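Local coordinates for protein M32 carboxypeptidase (Chitinophagaceae bacterium, PDB 7A03) that probably cleaves amino acids one at a time from the C-terminal ends of peptides, as a metal-dependent carboxypeptidase of the M32 family, at residues G294-Q299 / Y428-F432. Residues are numbered along the deposited sequence; the frame is centred on the assembly and turned at random.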
ATOM      1  N   GLY A 294      -5.447  -3.071  -0.105  1.00 14.56           N
ATOM      2  CA  GLY A 294      -6.208  -1.837   0.030  1.00 15.05           C
ATOM      3  C   GLY A 294      -6.525  -1.483   1.473  1.00 13.85           C
ATOM      4  O   GLY A 294      -6.395  -0.329   1.878  1.00 14.58           O
ATOM      5  N   ILE A 295      -6.939  -2.466   2.270  1.00 16.11           N
ATOM      6  CA  ILE A 295      -7.196  -2.185   3.681  1.00 12.18           C
ATOM      7  C   ILE A 295      -5.893  -1.821   4.405  1.00 12.82           C
ATOM      8  O   ILE A 295      -5.851  -0.903   5.235  1.00 12.50           O
ATOM      9  CB  ILE A 295      -7.971  -3.351   4.337  1.00 13.71           C
ATOM     10  CG1 ILE A 295      -9.354  -3.548   3.681  1.00 12.57           C
ATOM     11  CG2 ILE A 295      -8.075  -3.146   5.859  1.00 14.23           C
ATOM     12  CD1 ILE A 295     -10.281  -2.317   3.767  1.00 12.90           C
ATOM     13  N   HIS A 296      -4.792  -2.498   4.077  1.00 13.69           N
ATOM     14  CA  HIS A 296      -3.536  -2.103   4.703  1.00 13.15           C
ATOM     15  C   HIS A 296      -3.180  -0.654   4.349  1.00 13.58           C
ATOM     16  O   HIS A 296      -2.796   0.155   5.221  1.00 12.31           O
ATOM     17  CB  HIS A 296      -2.428  -3.069   4.279  1.00 15.18           C
ATOM     18  CG  HIS A 296      -1.518  -3.454   5.398  1.00 15.56           C
ATOM     19  ND1 HIS A 296      -1.032  -2.547   6.316  1.00 15.21           N
ATOM     20  CD2 HIS A 296      -1.042  -4.663   5.773  1.00 14.63           C
ATOM     21  CE1 HIS A 296      -0.282  -3.183   7.203  1.00 17.78           C
ATOM     22  NE2 HIS A 296      -0.274  -4.468   6.894  1.00 16.26           N
ATOM     23  N   GLU A 297      -3.340  -0.297   3.068  1.00 13.25           N
ATOM     24  CA  GLU A 297      -3.047   1.063   2.658  1.00 15.47           C
ATOM     25  C   GLU A 297      -3.992   2.064   3.325  1.00 13.61           C
ATOM     26  O   GLU A 297      -3.584   3.193   3.608  1.00 13.00           O
ATOM     27  CB  GLU A 297      -3.070   1.164   1.125  1.00 14.83           C
ATOM     28  CG  GLU A 297      -2.630   2.516   0.580  1.00 18.22           C
ATOM     29  CD  GLU A 297      -1.111   2.672   0.563  1.00 20.60           C
ATOM     30  OE1 GLU A 297      -0.402   1.746   1.004  1.00 23.26           O
ATOM     31  OE2 GLU A 297      -0.630   3.723   0.102  1.00 21.80           O
ATOM     32  N   SER A 298      -5.243   1.671   3.603  1.00 11.99           N
ATOM     33  CA  SER A 298      -6.143   2.573   4.320  1.00 12.72           C
ATOM     34  C   SER A 298      -5.604   2.903   5.703  1.00 12.04           C
ATOM     35  O   SER A 298      -5.801   4.016   6.206  1.00 12.19           O
ATOM     36  CB  SER A 298      -7.550   1.973   4.452  1.00 15.32           C
ATOM     37  OG  SER A 298      -7.626   0.982   5.477  1.00 15.23           O
ATOM     38  N   GLN A 299      -4.939   1.943   6.342  1.00 12.83           N
ATOM     39  CA  GLN A 299      -4.368   2.237   7.663  1.00 12.20           C
ATOM     40  C   GLN A 299      -3.200   3.226   7.583  1.00 11.60           C
ATOM     41  O   GLN A 299      -3.133   4.206   8.363  1.00 13.92           O
ATOM     42  CB  GLN A 299      -3.931   0.926   8.309  1.00 13.92           C
ATOM     43  CG  GLN A 299      -5.083  -0.024   8.506  1.00 11.72           C
ATOM     44  CD  GLN A 299      -6.198   0.619   9.304  1.00 12.37           C
ATOM     45  OE1 GLN A 299      -6.108   0.750  10.524  1.00 13.06           O
ATOM     46  NE2 GLN A 299      -7.257   1.051   8.607  1.00 13.30           N
ATOM     47  N   TYR A 428     -10.597   4.321   1.175  1.00 13.70           N
ATOM     48  CA  TYR A 428     -11.064   3.661   2.388  1.00 15.42           C
ATOM     49  C   TYR A 428     -10.655   4.469   3.607  1.00 13.22           C
ATOM     50  O   TYR A 428     -11.442   4.615   4.558  1.00 14.04           O
ATOM     51  CB  TYR A 428     -10.494   2.246   2.513  1.00 13.08           C
ATOM     52  CG  TYR A 428     -11.135   1.167   1.663  1.00 14.75           C
ATOM     53  CD1 TYR A 428     -12.481   0.877   1.769  1.00 17.89           C
ATOM     54  CD2 TYR A 428     -10.366   0.417   0.785  1.00 15.91           C
ATOM     55  CE1 TYR A 428     -13.052  -0.138   1.004  1.00 21.01           C
ATOM     56  CE2 TYR A 428     -10.924  -0.582   0.016  1.00 23.99           C
ATOM     57  CZ  TYR A 428     -12.258  -0.855   0.134  1.00 18.97           C
ATOM     58  OH  TYR A 428     -12.825  -1.851  -0.636  1.00 28.62           O
ATOM     59  N   ALA A 429      -9.452   5.063   3.568  1.00 13.02           N
ATOM     60  CA  ALA A 429      -9.007   5.806   4.735  1.00 12.95           C
ATOM     61  C   ALA A 429      -9.978   6.933   5.040  1.00 13.25           C
ATOM     62  O   ALA A 429     -10.409   7.102   6.196  1.00 13.97           O
ATOM     63  CB  ALA A 429      -7.581   6.322   4.521  1.00 12.74           C
ATOM     64  N   ALA A 430     -10.425   7.636   3.989  1.00 13.46           N
ATOM     65  CA  ALA A 430     -11.310   8.765   4.219  1.00 13.77           C
ATOM     66  C   ALA A 430     -12.656   8.283   4.726  1.00 14.00           C
ATOM     67  O   ALA A 430     -13.203   8.835   5.700  1.00 14.20           O
ATOM     68  CB  ALA A 430     -11.468   9.565   2.924  1.00 13.96           C
ATOM     69  N   GLN A 431     -13.143   7.184   4.147  1.00 14.90           N
ATOM     70  CA  GLN A 431     -14.446   6.694   4.562  1.00 14.25           C
ATOM     71  C   GLN A 431     -14.370   6.193   5.991  1.00 14.44           C
ATOM     72  O   GLN A 431     -15.282   6.446   6.795  1.00 14.41           O
ATOM     73  CB  GLN A 431     -14.916   5.602   3.600  1.00 14.57           C
ATOM     74  CG  GLN A 431     -16.307   5.057   3.871  1.00 14.58           C
ATOM     75  CD  GLN A 431     -16.961   4.509   2.613  1.00 14.75           C
ATOM     76  OE1 GLN A 431     -16.504   4.785   1.494  1.00 17.99           O
ATOM     77  NE2 GLN A 431     -18.038   3.740   2.779  1.00 15.54           N
ATOM     78  N   PHE A 432     -13.247   5.547   6.347  1.00 13.96           N
ATOM     79  CA  PHE A 432     -13.144   5.046   7.708  1.00 13.75           C
ATOM     80  C   PHE A 432     -13.005   6.209   8.684  1.00 13.94           C
ATOM     81  O   PHE A 432     -13.668   6.225   9.732  1.00 15.15           O
ATOM     82  CB  PHE A 432     -11.967   4.072   7.863  1.00 13.58           C
ATOM     83  CG  PHE A 432     -12.139   2.749   7.145  1.00 14.65           C
ATOM     84  CD1 PHE A 432     -13.383   2.186   6.939  1.00 17.40           C
ATOM     85  CD2 PHE A 432     -11.021   2.061   6.691  1.00 14.96           C
ATOM     86  CE1 PHE A 432     -13.512   0.966   6.279  1.00 17.68           C
ATOM     87  CE2 PHE A 432     -11.149   0.829   6.025  1.00 14.12           C
ATOM     88  CZ  PHE A 432     -12.385   0.290   5.823  1.00 16.00           C
TER
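Ser298 of helix 293-307 fits against Tyr428, Ala429 and Phe432 of helix 420-439. This is a buried helix-helix crossing in the largely helical M32 fold, with the local axes 8.8 Å apart and inclined at 61°. No hydrogen bond joins the two segments. Ser298 CB packs on Tyr428 CB at 3.5 Å. One bond further out, the chi1 of 78° folds OG back over the helix backbone. There Ser298 OG donates a bond of 2.6 Å to Ile295 O, in the carbonyl plane and on a lone pair. That same carbonyl also takes the Gln299 N-H. OG in turn accepts a nearly straight bond (169°) from Gln299 NE2, while Gln299 OE1 is held by His464. Ser298 OG, which donates one bond and accepts another, lies at the edge of the Phe432 ring, 3.6 Å from Phe432 CE2. With an alanine here the bond to Ile295 O is gone, Gln299 NE2 would probably be left without this acceptor, and a small gap is likely to open beside the Phe432 edge. Ala429 CB rests 3.4 Å from Ser298 O. Beyond the serine, Ile295 CD1 sits in the corner formed by the two aromatic rings. It meets the Phe432 edge near CZ. Ile295 CD1 also makes a CH-pi contact with the Tyr428 ring, 4.0 Å from its centroid and almost straight above it.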